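Acyl-CoA dehydrogenase (Bacillus anthracis, PDB 3OWA) probably catalyses the FAD-dependent alpha,beta-dehydrogenation of acyl-CoA thioesters, the flavoenzyme reaction that opens a round of fatty-acid beta-oxidation. Local coordinates at residues A[209-214]-A[247-252]; A[189-194]-A[234-239]; A[29-34]-A[510-515]; A[94-99]-A[327-332]; A[473-478]-A[494-499]. All coordinates share one frame; numbering follows the deposited sequence. Where two conformers were deposited one is given.

How the contacts relate
Contacts 1 and 2 lie in the beta domain and share one sheet. Their centres are 17 Å apart, and Lys214 N of contact 1 probably donates to Asp194 O of contact 2 (2.9 Å). Contact 2 is the one nearest the flavin: Thr235 touches FAD, and the Ser190 side chain is about 7 Å from it, against about 11 Å for Ala209 of contact 1. Contact 4 joins two helices from the N-terminal and C-terminal helical regions and meets contact 3, centre to centre 13 Å, where Phe33 packs on Val96. Contacts 3 and 5 both use helix 490-520, with centres 29 Å apart. In sequence, residues 29-34 and 510-515 enclose all the other contacts.

Contact 1 of 5, residues A[209-214]-A[247-252]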
# COMPACT_ATOMS: atom_id res chain seq x y z
N ALA A 209 -35.62 -5.84 7.51
CA ALA A 209 -35.08 -6.58 6.38
C ALA A 209 -36.19 -7.29 5.63
O ALA A 209 -37.18 -7.68 6.25
CB ALA A 209 -34.01 -7.57 6.85
N PHE A 210 -36.01 -7.48 4.32
CA PHE A 210 -37.03 -8.09 3.45
C PHE A 210 -36.38 -9.03 2.47
O PHE A 210 -35.28 -8.74 1.97
CB PHE A 210 -37.75 -7.03 2.61
CG PHE A 210 -38.52 -6.01 3.42
CD1 PHE A 210 -39.87 -6.20 3.67
CD2 PHE A 210 -37.90 -4.88 3.90
CE1 PHE A 210 -40.61 -5.26 4.41
CE2 PHE A 210 -38.62 -3.92 4.65
CZ PHE A 210 -40.00 -4.13 4.91
N ILE A 211 -37.03 -10.15 2.19
CA ILE A 211 -36.59 -11.01 1.09
C ILE A 211 -37.29 -10.53 -0.17
O ILE A 211 -38.54 -10.47 -0.25
CB ILE A 211 -36.92 -12.48 1.36
CG1 ILE A 211 -36.31 -12.93 2.70
CG2 ILE A 211 -36.56 -13.36 0.14
CD1 ILE A 211 -36.97 -14.20 3.31
N VAL A 212 -36.50 -10.08 -1.13
CA VAL A 212 -37.06 -9.45 -2.31
C VAL A 212 -36.58 -10.26 -3.51
O VAL A 212 -35.38 -10.34 -3.76
CB VAL A 212 -36.57 -8.01 -2.45
CG1 VAL A 212 -37.13 -7.38 -3.75
CG2 VAL A 212 -36.96 -7.19 -1.21
N GLU A 213 -37.52 -10.83 -4.26
CA GLU A 213 -37.19 -11.51 -5.50
C GLU A 213 -37.00 -10.53 -6.66
O GLU A 213 -37.74 -9.53 -6.79
CB GLU A 213 -38.28 -12.53 -5.82
CG GLU A 213 -38.33 -13.65 -4.78
CD GLU A 213 -39.36 -14.74 -5.10
OE1 GLU A 213 -39.81 -15.45 -4.17
OE2 GLU A 213 -39.73 -14.89 -6.28
N LYS A 214 -36.00 -10.81 -7.49
CA LYS A 214 -35.73 -10.02 -8.70
C LYS A 214 -36.98 -9.84 -9.57
O LYS A 214 -37.23 -8.75 -10.10
CB LYS A 214 -34.59 -10.66 -9.51
CG LYS A 214 -34.14 -9.87 -10.74
CD LYS A 214 -33.82 -8.40 -10.40
CE LYS A 214 -32.88 -7.78 -11.43
NZ LYS A 214 -33.44 -7.48 -12.80
N LYS A 247 -46.10 -9.49 2.26
CA LYS A 247 -46.00 -9.22 3.69
C LYS A 247 -45.19 -10.30 4.42
O LYS A 247 -44.45 -10.01 5.34
CB LYS A 247 -47.44 -9.11 4.25
CG LYS A 247 -47.54 -8.79 5.69
CD LYS A 247 -48.99 -8.90 6.16
CE LYS A 247 -49.49 -10.33 6.17
NZ LYS A 247 -50.73 -10.38 6.97
N GLU A 248 -45.34 -11.55 3.99
CA GLU A 248 -44.68 -12.69 4.62
C GLU A 248 -43.17 -12.78 4.27
O GLU A 248 -42.45 -13.65 4.81
CB GLU A 248 -45.39 -14.00 4.24
CG GLU A 248 -45.36 -14.34 2.73
CD GLU A 248 -46.62 -13.90 1.94
OE1 GLU A 248 -47.39 -12.98 2.40
OE2 GLU A 248 -46.82 -14.47 0.83
N ASN A 249 -42.70 -11.90 3.39
CA ASN A 249 -41.27 -11.81 3.09
C ASN A 249 -40.51 -10.88 4.01
O ASN A 249 -39.28 -10.75 3.87
CB ASN A 249 -41.04 -11.46 1.63
CG ASN A 249 -41.14 -12.66 0.76
OD1 ASN A 249 -42.01 -13.49 0.96
ND2 ASN A 249 -40.25 -12.76 -0.21
N LEU A 250 -41.20 -10.24 4.95
CA LEU A 250 -40.50 -9.56 6.04
C LEU A 250 -39.57 -10.56 6.77
O LEU A 250 -40.00 -11.66 7.14
CB LEU A 250 -41.48 -8.93 7.01
CG LEU A 250 -40.81 -8.30 8.25
CD1 LEU A 250 -40.30 -6.91 7.93
CD2 LEU A 250 -41.81 -8.25 9.40
N LEU A 251 -38.31 -10.19 6.93
CA LEU A 251 -37.32 -11.06 7.58
C LEU A 251 -37.06 -10.56 9.01
O LEU A 251 -36.61 -9.44 9.20
CB LEU A 251 -36.02 -11.06 6.76
CG LEU A 251 -34.92 -12.04 7.11
CD1 LEU A 251 -35.34 -13.48 6.84
CD2 LEU A 251 -33.63 -11.67 6.30
N GLY A 252 -37.37 -11.38 10.02
CA GLY A 252 -37.19 -10.96 11.41
C GLY A 252 -38.34 -10.04 11.81
O GLY A 252 -39.45 -10.11 11.27
O HOH W 1 -36.24 -6.94 10.30
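Phe210 and Leu250 face each other as an antiparallel non-hydrogen-bonded pair in the beta domain of the acyl-CoA dehydrogenase fold, where a 3-10 turn at 247-249 brings the chain back alongside strand 206-213. Leu250 has CG anti to its backbone N (chi1 175°), which carries CD1 over one face of the Phe210 ring, 3.9 Å from CE1; Tyr178 meets the same ring edge-to-face. On the other side of the sheet, Ala209 CB lies 4.0 Å from Leu251 CB, and the tips of Ile211 and Leu251, which cross at about a right angle, touch through their CD1 atoms. This second face is buried under helices 124-129 and 132-144, with Ile211 against Ile126 and Tyr138 and Leu251 against Pro125.

Backbone bonds join the two segments, from Leu251 N to Ala209 O (2.8 Å) and from Ile211 N to Asn249 O (2.9 Å). Asn249 continues the pairing with its side chain, as its CG turns back beside the backbone N (chi1 -81°) and points the amide at the strand. ND2 bonds to the hydroxyl of Tyr138 and to Ile211 O; the latter bond, from ND2 to Ile211 O, is 2.9 Å long and stays in the amide plane of Asn249 but meets the oxygen from above the carbonyl plane, 50° out of it.

Contact 2 of 5, residues A[189-194]-A[234-239]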
# COMPACT_ATOMS: atom_id res chain seq x y z
N ASN A 189 -23.40 -9.34 -7.18
CA ASN A 189 -24.25 -10.39 -7.76
C ASN A 189 -25.52 -9.86 -8.44
O ASN A 189 -26.32 -10.64 -8.97
CB ASN A 189 -24.64 -11.45 -6.72
CG ASN A 189 -23.46 -12.37 -6.37
OD1 ASN A 189 -22.40 -12.23 -6.98
ND2 ASN A 189 -23.60 -13.23 -5.35
N SER A 190 -25.68 -8.54 -8.50
CA SER A 190 -26.92 -7.95 -9.04
C SER A 190 -27.30 -8.35 -10.44
O SER A 190 -28.50 -8.36 -10.76
CB SER A 190 -26.86 -6.42 -9.04
OG SER A 190 -26.93 -5.96 -7.73
N ALA A 191 -26.33 -8.64 -11.30
CA ALA A 191 -26.64 -9.04 -12.68
C ALA A 191 -27.40 -10.35 -12.79
O ALA A 191 -28.09 -10.60 -13.78
CB ALA A 191 -25.33 -9.13 -13.55
N PHE A 192 -27.20 -11.25 -11.83
CA PHE A 192 -27.81 -12.54 -11.93
C PHE A 192 -28.47 -13.03 -10.64
O PHE A 192 -28.90 -14.20 -10.59
CB PHE A 192 -26.77 -13.56 -12.44
CG PHE A 192 -25.42 -13.45 -11.72
CD1 PHE A 192 -25.25 -13.97 -10.44
CD2 PHE A 192 -24.36 -12.76 -12.30
CE1 PHE A 192 -24.03 -13.82 -9.76
CE2 PHE A 192 -23.13 -12.63 -11.62
CZ PHE A 192 -22.98 -13.16 -10.36
N ALA A 193 -28.52 -12.23 -9.56
CA ALA A 193 -29.16 -12.69 -8.34
C ALA A 193 -30.68 -12.81 -8.55
O ALA A 193 -31.31 -11.95 -9.20
CB ALA A 193 -28.87 -11.72 -7.11
N ASP A 194 -31.26 -13.85 -7.98
CA ASP A 194 -32.71 -14.07 -8.00
C ASP A 194 -33.35 -13.50 -6.75
O ASP A 194 -34.54 -13.16 -6.75
CB ASP A 194 -32.96 -15.57 -8.04
CG ASP A 194 -32.43 -16.19 -9.33
OD1 ASP A 194 -32.97 -15.83 -10.40
OD2 ASP A 194 -31.46 -16.99 -9.32
N SER A 234 -20.14 -8.99 -10.32
CA SER A 234 -21.18 -8.08 -10.78
C SER A 234 -21.49 -7.06 -9.69
O SER A 234 -21.61 -7.45 -8.52
CB SER A 234 -22.46 -8.87 -11.10
OG SER A 234 -23.55 -7.90 -11.21
N THR A 235 -21.62 -5.76 -10.03
CA THR A 235 -21.83 -4.76 -9.02
C THR A 235 -22.74 -3.69 -9.61
O THR A 235 -22.35 -3.04 -10.56
CB THR A 235 -20.45 -4.10 -8.57
OG1 THR A 235 -19.51 -5.15 -8.17
CG2 THR A 235 -20.62 -3.21 -7.36
N ARG A 236 -23.99 -3.58 -9.14
CA ARG A 236 -24.94 -2.62 -9.70
C ARG A 236 -25.76 -2.00 -8.62
O ARG A 236 -25.78 -2.46 -7.50
CB ARG A 236 -25.95 -3.31 -10.65
CG ARG A 236 -25.34 -4.16 -11.79
CD ARG A 236 -26.46 -4.69 -12.67
NE ARG A 236 -25.89 -5.45 -13.79
CZ ARG A 236 -26.62 -5.88 -14.81
NH1 ARG A 236 -27.93 -5.58 -14.89
NH2 ARG A 236 -26.02 -6.59 -15.77
N THR A 237 -26.51 -0.96 -8.97
CA THR A 237 -27.44 -0.40 -8.03
C THR A 237 -28.76 -1.18 -8.19
O THR A 237 -29.18 -1.44 -9.32
CB THR A 237 -27.65 1.12 -8.36
OG1 THR A 237 -26.45 1.80 -7.98
CG2 THR A 237 -28.85 1.73 -7.61
N LEU A 238 -29.40 -1.55 -7.09
CA LEU A 238 -30.74 -2.13 -7.11
C LEU A 238 -31.78 -1.03 -7.03
O LEU A 238 -31.79 -0.24 -6.06
CB LEU A 238 -30.90 -3.07 -5.94
CG LEU A 238 -32.26 -3.80 -5.82
CD1 LEU A 238 -32.49 -4.77 -6.99
CD2 LEU A 238 -32.24 -4.57 -4.49
N ILE A 239 -32.66 -0.94 -8.02
CA ILE A 239 -33.62 0.20 -8.08
C ILE A 239 -35.02 -0.31 -7.70
O ILE A 239 -35.53 -1.28 -8.30
CB ILE A 239 -33.64 0.79 -9.50
CG1 ILE A 239 -32.19 1.15 -9.98
CG2 ILE A 239 -34.66 1.94 -9.63
CD1 ILE A 239 -32.13 1.51 -11.50
O HOH W 2 -20.48 -11.13 -8.35
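Ser234 reaches into the turn formed by 189-194 and holds it with both backbone and side chain. Its OG, anti to the backbone N (chi1 165°), accepts from Ala191 N at 2.9 Å, while its carbonyl oxygen receives Asn189 N over the same distance. The hydroxyl is also bonded to Glu224, so one small polar group ties the turn to an acidic side chain beside the strand. A water completes the join, donating to Asn189 OD1 and accepting from Ser234 N.

Ser190 contributes carbon rather than oxygen: its CB rests on Arg236 CB at 3.6 Å, and its OG turns back to Ile187 O. From there Arg236 runs extended past the turn and lays one face of its guanidinium over Ala191, whose CA sits above the centre of the group and whose CB is 3.4 Å from NH2. The charged end is held from elsewhere, NE by a salt bridge to Glu224 and NH1 by Thr221 OG1, which probably fixes the plane against the alanine.

The turn links strand 177-188 to strand 195-202 in the beta domain, with strand 235-240 alongside. Between Ser234 and Arg236, Thr235 touches FAD. Helix 64-76 packs on Ala191, Phe192 and Ser234, and helix 110-122 on Asn189 and Phe192.

Contact 3 of 5, residues A[29-34]-A[510-515]; sequences TPEDFS and VLRTEK
The Arg512 guanidinium has Pro30 over one face and the Glu31 carboxylate at its edge. Pro30 CG stands off toward the rim, 3.5 Å from NH2, and the proline ring crosses the arginine at about a right angle. Glu31 meets the group side-on: NE donates to OE1 at 2.7 Å and NH2 to OE2 at 2.8 Å, each on a syn lone pair. With the two planes only 17° apart, this is a bidentate salt bridge between nearly coplanar groups. Extended from CG to NE, the arginine spans the gap from its helix, whereas Glu31 gets there by bending at chi2 (64°). NH1 has a second acidic partner in Glu322 and bonds Ser323 as well, so the guanidinium is gripped along several edges and its rotation is probably fixed.

Thr29 packs its CG2 on Arg512 CG at 3.8 Å. A water accepts from Thr29 OG1 and donates to Glu31 OE1 and Arg512 O, adding a water-mediated link to the helix backbone. One turn further along, Lys515 and Asp32 meet tip to tip in a salt bridge, NZ to OD2 at 3.2 Å; Lys515 NZ also donates to Val27 O. Thr29 N also donates to Asp32 OD2, from the opposite face of the carboxylate.

The 3-10 turn 30-32 leads into helix 35-52 and is wedged between helix 490-520 and helix 305-336, with the C-terminal Val597 against Glu31 and Arg512.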
# COMPACT_ATOMS: atom_id res chain seq x y z
N THR A 29 -6.18 -24.92 15.46
CA THR A 29 -5.15 -24.55 14.49
C THR A 29 -5.30 -25.38 13.20
O THR A 29 -5.94 -26.41 13.22
CB THR A 29 -3.70 -24.78 15.05
OG1 THR A 29 -3.39 -26.16 14.97
CG2 THR A 29 -3.55 -24.28 16.48
N PRO A 30 -4.67 -24.94 12.09
CA PRO A 30 -4.74 -25.79 10.91
C PRO A 30 -4.22 -27.23 11.11
O PRO A 30 -4.62 -28.12 10.36
CB PRO A 30 -3.89 -25.03 9.88
CG PRO A 30 -4.02 -23.55 10.28
CD PRO A 30 -4.15 -23.59 11.79
N GLU A 31 -3.37 -27.46 12.12
CA GLU A 31 -2.85 -28.81 12.40
C GLU A 31 -3.95 -29.73 12.95
O GLU A 31 -3.84 -30.96 12.91
CB GLU A 31 -1.62 -28.76 13.35
CG GLU A 31 -0.32 -28.25 12.70
CD GLU A 31 -0.38 -26.76 12.23
OE1 GLU A 31 -0.70 -25.86 13.03
OE2 GLU A 31 -0.09 -26.50 11.05
N ASP A 32 -5.03 -29.11 13.42
CA ASP A 32 -6.21 -29.81 13.90
C ASP A 32 -7.23 -30.19 12.80
O ASP A 32 -8.25 -30.79 13.11
CB ASP A 32 -6.88 -28.95 14.98
CG ASP A 32 -5.95 -28.69 16.18
OD1 ASP A 32 -5.27 -29.65 16.60
OD2 ASP A 32 -5.89 -27.55 16.69
N PHE A 33 -6.97 -29.85 11.54
CA PHE A 33 -7.87 -30.22 10.45
C PHE A 33 -8.01 -31.75 10.41
O PHE A 33 -7.02 -32.44 10.57
CB PHE A 33 -7.33 -29.78 9.08
CG PHE A 33 -7.37 -28.28 8.84
CD1 PHE A 33 -6.53 -27.71 7.90
CD2 PHE A 33 -8.22 -27.45 9.55
CE1 PHE A 33 -6.54 -26.32 7.65
CE2 PHE A 33 -8.24 -26.06 9.32
CZ PHE A 33 -7.41 -25.51 8.36
N SER A 34 -9.22 -32.25 10.17
CA SER A 34 -9.44 -33.68 9.94
C SER A 34 -9.16 -34.03 8.46
O SER A 34 -8.98 -33.15 7.63
CB SER A 34 -10.90 -34.01 10.23
OG SER A 34 -11.72 -33.42 9.23
N VAL A 510 2.02 -17.84 18.67
CA VAL A 510 2.76 -18.51 19.77
C VAL A 510 2.11 -19.85 20.12
O VAL A 510 2.79 -20.88 20.18
CB VAL A 510 2.88 -17.64 21.03
CG1 VAL A 510 3.47 -18.46 22.19
CG2 VAL A 510 3.78 -16.46 20.76
N LEU A 511 0.80 -19.82 20.33
CA LEU A 511 0.06 -20.98 20.81
C LEU A 511 0.03 -22.05 19.76
O LEU A 511 0.15 -23.23 20.09
CB LEU A 511 -1.35 -20.60 21.27
CG LEU A 511 -1.40 -19.77 22.56
CD1 LEU A 511 -2.83 -19.36 22.90
CD2 LEU A 511 -0.76 -20.52 23.72
N ARG A 512 -0.12 -21.66 18.49
CA ARG A 512 -0.11 -22.64 17.40
C ARG A 512 1.24 -23.33 17.29
O ARG A 512 1.31 -24.56 17.10
CB ARG A 512 -0.49 -22.00 16.06
CG ARG A 512 -0.36 -22.94 14.89
CD ARG A 512 -0.70 -22.26 13.59
NE ARG A 512 -0.55 -23.19 12.50
CZ ARG A 512 -0.65 -22.86 11.22
NH1 ARG A 512 -0.91 -21.59 10.88
NH2 ARG A 512 -0.50 -23.79 10.28
N THR A 513 2.31 -22.56 17.43
CA THR A 513 3.66 -23.11 17.35
C THR A 513 3.92 -24.02 18.60
O THR A 513 4.45 -25.12 18.48
CB THR A 513 4.72 -21.99 17.20
OG1 THR A 513 4.38 -21.15 16.07
CG2 THR A 513 6.12 -22.59 17.05
N GLU A 514 3.51 -23.54 19.77
CA GLU A 514 3.62 -24.30 21.01
C GLU A 514 2.89 -25.63 20.90
O GLU A 514 3.44 -26.69 21.24
CB GLU A 514 3.05 -23.47 22.16
CG GLU A 514 3.37 -24.01 23.54
CD GLU A 514 2.65 -23.24 24.66
OE1 GLU A 514 2.47 -22.00 24.52
OE2 GLU A 514 2.26 -23.89 25.66
N LYS A 515 1.65 -25.58 20.40
CA LYS A 515 0.89 -26.80 20.18
C LYS A 515 1.59 -27.78 19.21
O LYS A 515 1.63 -28.99 19.47
CB LYS A 515 -0.55 -26.49 19.73
CG LYS A 515 -1.24 -27.70 19.11
CD LYS A 515 -2.58 -28.01 19.72
CE LYS A 515 -3.55 -26.88 19.65
NZ LYS A 515 -4.93 -27.46 19.73
O HOH W 3 -0.52 -26.57 15.80

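Contact 4 of 5, residues A[94-99]-A[327-332]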
# COMPACT_ATOMS: atom_id res chain seq x y z
N ASP A 94 -19.51 -28.42 8.96
CA ASP A 94 -19.08 -27.59 10.08
C ASP A 94 -18.42 -26.28 9.59
O ASP A 94 -18.16 -26.12 8.39
CB ASP A 94 -18.17 -28.37 11.04
CG ASP A 94 -16.78 -28.65 10.46
OD1 ASP A 94 -16.12 -29.58 10.98
OD2 ASP A 94 -16.32 -27.98 9.52
N LYS A 95 -18.15 -25.36 10.51
CA LYS A 95 -17.64 -24.04 10.14
C LYS A 95 -16.20 -24.06 9.59
O LYS A 95 -15.80 -23.17 8.80
CB LYS A 95 -17.73 -23.07 11.32
CG LYS A 95 -19.14 -22.81 11.83
CD LYS A 95 -19.99 -22.09 10.80
CE LYS A 95 -21.48 -22.29 11.07
NZ LYS A 95 -21.83 -23.73 11.20
N VAL A 96 -15.43 -25.06 10.00
CA VAL A 96 -14.08 -25.22 9.49
C VAL A 96 -14.10 -25.54 8.01
O VAL A 96 -13.36 -24.95 7.24
CB VAL A 96 -13.27 -26.29 10.28
CG1 VAL A 96 -11.91 -26.49 9.64
CG2 VAL A 96 -13.09 -25.84 11.73
N SER A 97 -14.99 -26.45 7.61
CA SER A 97 -15.20 -26.81 6.22
C SER A 97 -15.58 -25.60 5.36
O SER A 97 -15.01 -25.38 4.30
CB SER A 97 -16.28 -27.90 6.11
OG SER A 97 -15.84 -29.09 6.75
N SER A 98 -16.56 -24.82 5.79
CA SER A 98 -16.93 -23.66 4.96
C SER A 98 -15.88 -22.52 4.99
O SER A 98 -15.82 -21.72 4.06
CB SER A 98 -18.35 -23.17 5.28
OG SER A 98 -18.45 -22.71 6.61
N ALA A 99 -15.01 -22.48 6.01
CA ALA A 99 -13.87 -21.57 5.99
C ALA A 99 -12.87 -22.04 4.94
O ALA A 99 -12.35 -21.26 4.18
CB ALA A 99 -13.20 -21.46 7.38
N ARG A 327 -8.11 -19.77 14.52
CA ARG A 327 -8.41 -19.69 15.93
C ARG A 327 -9.84 -19.20 16.10
O ARG A 327 -10.60 -19.79 16.84
CB ARG A 327 -7.44 -18.74 16.63
CG ARG A 327 -7.76 -18.49 18.11
CD ARG A 327 -6.65 -17.73 18.79
NE ARG A 327 -6.89 -17.52 20.21
CZ ARG A 327 -6.09 -16.81 21.01
NH1 ARG A 327 -4.99 -16.22 20.54
NH2 ARG A 327 -6.41 -16.69 22.29
N THR A 328 -10.20 -18.10 15.43
CA THR A 328 -11.54 -17.57 15.54
C THR A 328 -12.59 -18.57 15.03
O THR A 328 -13.65 -18.76 15.67
CB THR A 328 -11.65 -16.22 14.78
OG1 THR A 328 -10.75 -15.29 15.36
CG2 THR A 328 -13.05 -15.65 14.86
N VAL A 329 -12.31 -19.19 13.88
CA VAL A 329 -13.21 -20.20 13.30
C VAL A 329 -13.39 -21.33 14.33
O VAL A 329 -14.53 -21.75 14.60
CB VAL A 329 -12.69 -20.74 11.95
CG1 VAL A 329 -13.65 -21.77 11.39
CG2 VAL A 329 -12.51 -19.58 10.90
N GLY A 330 -12.28 -21.76 14.93
CA GLY A 330 -12.31 -22.73 16.03
C GLY A 330 -13.15 -22.34 17.23
O GLY A 330 -13.82 -23.20 17.81
N LEU A 331 -13.14 -21.06 17.62
CA LEU A 331 -13.98 -20.60 18.75
C LEU A 331 -15.47 -20.73 18.43
O LEU A 331 -16.27 -21.18 19.27
CB LEU A 331 -13.65 -19.16 19.17
CG LEU A 331 -12.31 -18.91 19.85
CD1 LEU A 331 -11.95 -17.44 19.83
CD2 LEU A 331 -12.25 -19.51 21.29
N PHE A 332 -15.82 -20.34 17.21
CA PHE A 332 -17.17 -20.49 16.70
C PHE A 332 -17.59 -21.98 16.74
O PHE A 332 -18.65 -22.32 17.30
CB PHE A 332 -17.23 -19.87 15.28
CG PHE A 332 -18.62 -19.70 14.71
CD1 PHE A 332 -18.77 -19.31 13.37
CD2 PHE A 332 -19.77 -19.95 15.47
CE1 PHE A 332 -20.07 -19.15 12.80
CE2 PHE A 332 -21.07 -19.80 14.91
CZ PHE A 332 -21.22 -19.40 13.58
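Val96 and Val329, with CA atoms 6.4 Å apart, are the closest CA pair of helix segments 95-99 and 327-332, whose axes come within 9.7 Å and run roughly antiparallel, with 147° between their directions. Val329 carries the centre of the packing. With CG1 anti to its backbone N (chi1 -179°), it pushes that methyl between three residues of the other helix: CG1 is 3.6 Å from Lys95 O, 4.1 Å from Val96 CG2 and 4.0 Å from Ala99 CB. The second methyl, CG2, also rests on Ala99 CB.

One turn beyond Val329, the Phe332 ring is crossed obliquely by Lys95. CG of the lysine, anti to the carbonyl carbon, sits over one face of the ring, and the bend at chi2 leads the chain on along it. This CG makes a CH-pi contact 4.1 Å from the ring centroid and 21° off the normal. CD comes to 3.6 Å from CE1, and CE follows toward CZ. The ammonium is farther off, so any cation-pi attraction is weak and the aliphatic stem does most of the packing. Tyr270 of helix 257-293 touches Lys95, Val329 and Phe332 alike, and helix 348-355 packs on the ring as well.

Asp94 caps the start of its helix by accepting from Ser97 N, and Lys95 N bonds to Glu333. Such antiparallel packing, joining the N-terminal helical domain to the long helices of the C-terminal one, belongs to the core of the acyl-CoA dehydrogenase fold.

Contact 5 of 5, residues A[473-478]-A[494-499]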
# COMPACT_ATOMS: atom_id res chain seq x y z
N MSE A 473 -3.28 -1.58 30.49
CA MSE A 473 -2.79 -0.34 31.14
C MSE A 473 -3.23 0.89 30.37
O MSE A 473 -3.77 1.84 30.93
CB MSE A 473 -1.26 -0.34 31.25
CG MSE A 473 -0.72 0.79 32.13
SE MSE A 473 1.16 1.29 31.83
CE MSE A 473 1.85 -0.42 31.25
N VAL A 474 -3.00 0.85 29.07
CA VAL A 474 -3.24 1.96 28.18
C VAL A 474 -4.75 2.19 28.03
O VAL A 474 -5.23 3.31 28.12
CB VAL A 474 -2.56 1.69 26.83
CG1 VAL A 474 -3.18 2.50 25.71
CG2 VAL A 474 -1.04 1.92 26.96
N ALA A 475 -5.48 1.11 27.80
CA ALA A 475 -6.93 1.20 27.68
C ALA A 475 -7.55 1.70 29.00
O ALA A 475 -8.43 2.56 29.00
CB ALA A 475 -7.52 -0.14 27.26
N GLY A 476 -7.06 1.19 30.12
CA GLY A 476 -7.57 1.63 31.42
C GLY A 476 -7.32 3.12 31.63
O GLY A 476 -8.22 3.86 32.04
N LEU A 477 -6.11 3.56 31.30
CA LEU A 477 -5.72 4.94 31.52
C LEU A 477 -6.51 5.92 30.68
O LEU A 477 -6.86 6.99 31.15
CB LEU A 477 -4.22 5.12 31.27
CG LEU A 477 -3.36 4.55 32.39
CD1 LEU A 477 -1.89 4.59 32.01
CD2 LEU A 477 -3.59 5.33 33.69
N ALA A 478 -6.77 5.53 29.42
CA ALA A 478 -7.54 6.34 28.48
C ALA A 478 -9.01 6.45 28.91
O ALA A 478 -9.61 7.53 28.80
CB ALA A 478 -7.45 5.73 27.10
N VAL A 494 -7.93 3.88 18.08
CA VAL A 494 -7.28 3.11 17.03
C VAL A 494 -5.94 2.52 17.52
O VAL A 494 -5.58 1.39 17.17
CB VAL A 494 -7.12 3.96 15.77
CG1 VAL A 494 -6.08 3.35 14.82
CG2 VAL A 494 -8.46 4.07 15.08
N ASN A 495 -5.21 3.27 18.36
CA ASN A 495 -3.98 2.73 19.00
C ASN A 495 -4.26 1.51 19.86
O ASN A 495 -3.52 0.52 19.82
CB ASN A 495 -3.25 3.80 19.85
CG ASN A 495 -2.58 4.86 19.00
OD1 ASN A 495 -2.27 4.63 17.83
ND2 ASN A 495 -2.35 6.03 19.58
N ILE A 496 -5.35 1.58 20.63
CA ILE A 496 -5.74 0.51 21.51
C ILE A 496 -6.16 -0.69 20.65
O ILE A 496 -5.72 -1.80 20.89
CB ILE A 496 -6.90 0.95 22.45
CG1 ILE A 496 -6.37 1.99 23.46
CG2 ILE A 496 -7.51 -0.24 23.16
CD1 ILE A 496 -7.44 2.79 24.11
N ALA A 497 -6.97 -0.42 19.63
CA ALA A 497 -7.39 -1.46 18.68
C ALA A 497 -6.21 -2.12 18.00
O ALA A 497 -6.21 -3.34 17.83
CB ALA A 497 -8.36 -0.89 17.65
N ASP A 498 -5.19 -1.34 17.63
CA ASP A 498 -3.98 -1.89 17.00
C ASP A 498 -3.16 -2.72 17.99
O ASP A 498 -2.61 -3.76 17.61
CB ASP A 498 -3.11 -0.76 16.41
CG ASP A 498 -3.82 -0.01 15.25
OD1 ASP A 498 -4.80 -0.55 14.67
OD2 ASP A 498 -3.39 1.12 14.89
N ILE A 499 -3.09 -2.27 19.24
CA ILE A 499 -2.47 -3.08 20.26
C ILE A 499 -3.17 -4.45 20.41
O ILE A 499 -2.51 -5.50 20.45
CB ILE A 499 -2.37 -2.36 21.65
CG1 ILE A 499 -1.39 -1.21 21.56
CG2 ILE A 499 -1.94 -3.38 22.73
CD1 ILE A 499 -1.39 -0.27 22.76
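Ile496 is the main bump in an antiparallel helical hairpin, the pairing of helix 458-482 with helix 490-520 across a short connection in the C-terminal helical region. The local axes are 10.2 Å apart and their directions differ by 158°, so the helices lie side by side and nearly antiparallel, and the closest CA pair is Ala475 with Ile496 at 6.3 Å.

The hollow that receives Ile496 is shaped by Val474, Ala475 and Ala478. Each branch of the isoleucine finds its own part of it. CG1, on the side of the backbone N and anti to the carbonyl carbon (chi1 -69°), lies against Val474 CG1 at 3.9 Å, and the two side chains slide past each other in opposite directions. CG2 meets Ala475 CB at 4.1 Å. Small alanines on one helix thus make room for a branched side chain from the other, and no hydrogen bond crosses the interface between the two segments.

Val474 gives the reverse bump. Its CG1 projects toward Ile499 as well, more loosely, at 4.4 Å from CD1, and the same valine is backed by Ala547 and Thr550 of helix 526-554. Pro419 of helix 411-427 touches Ile496 from outside the hairpin, while Val494 packs on Leu306 of the second subunit. At the bottom of the hollow the CD1 methyl of Ile496 rests 3.9 Å from Ala475 CA, with Ala478 CB 4.2 Å from that methyl.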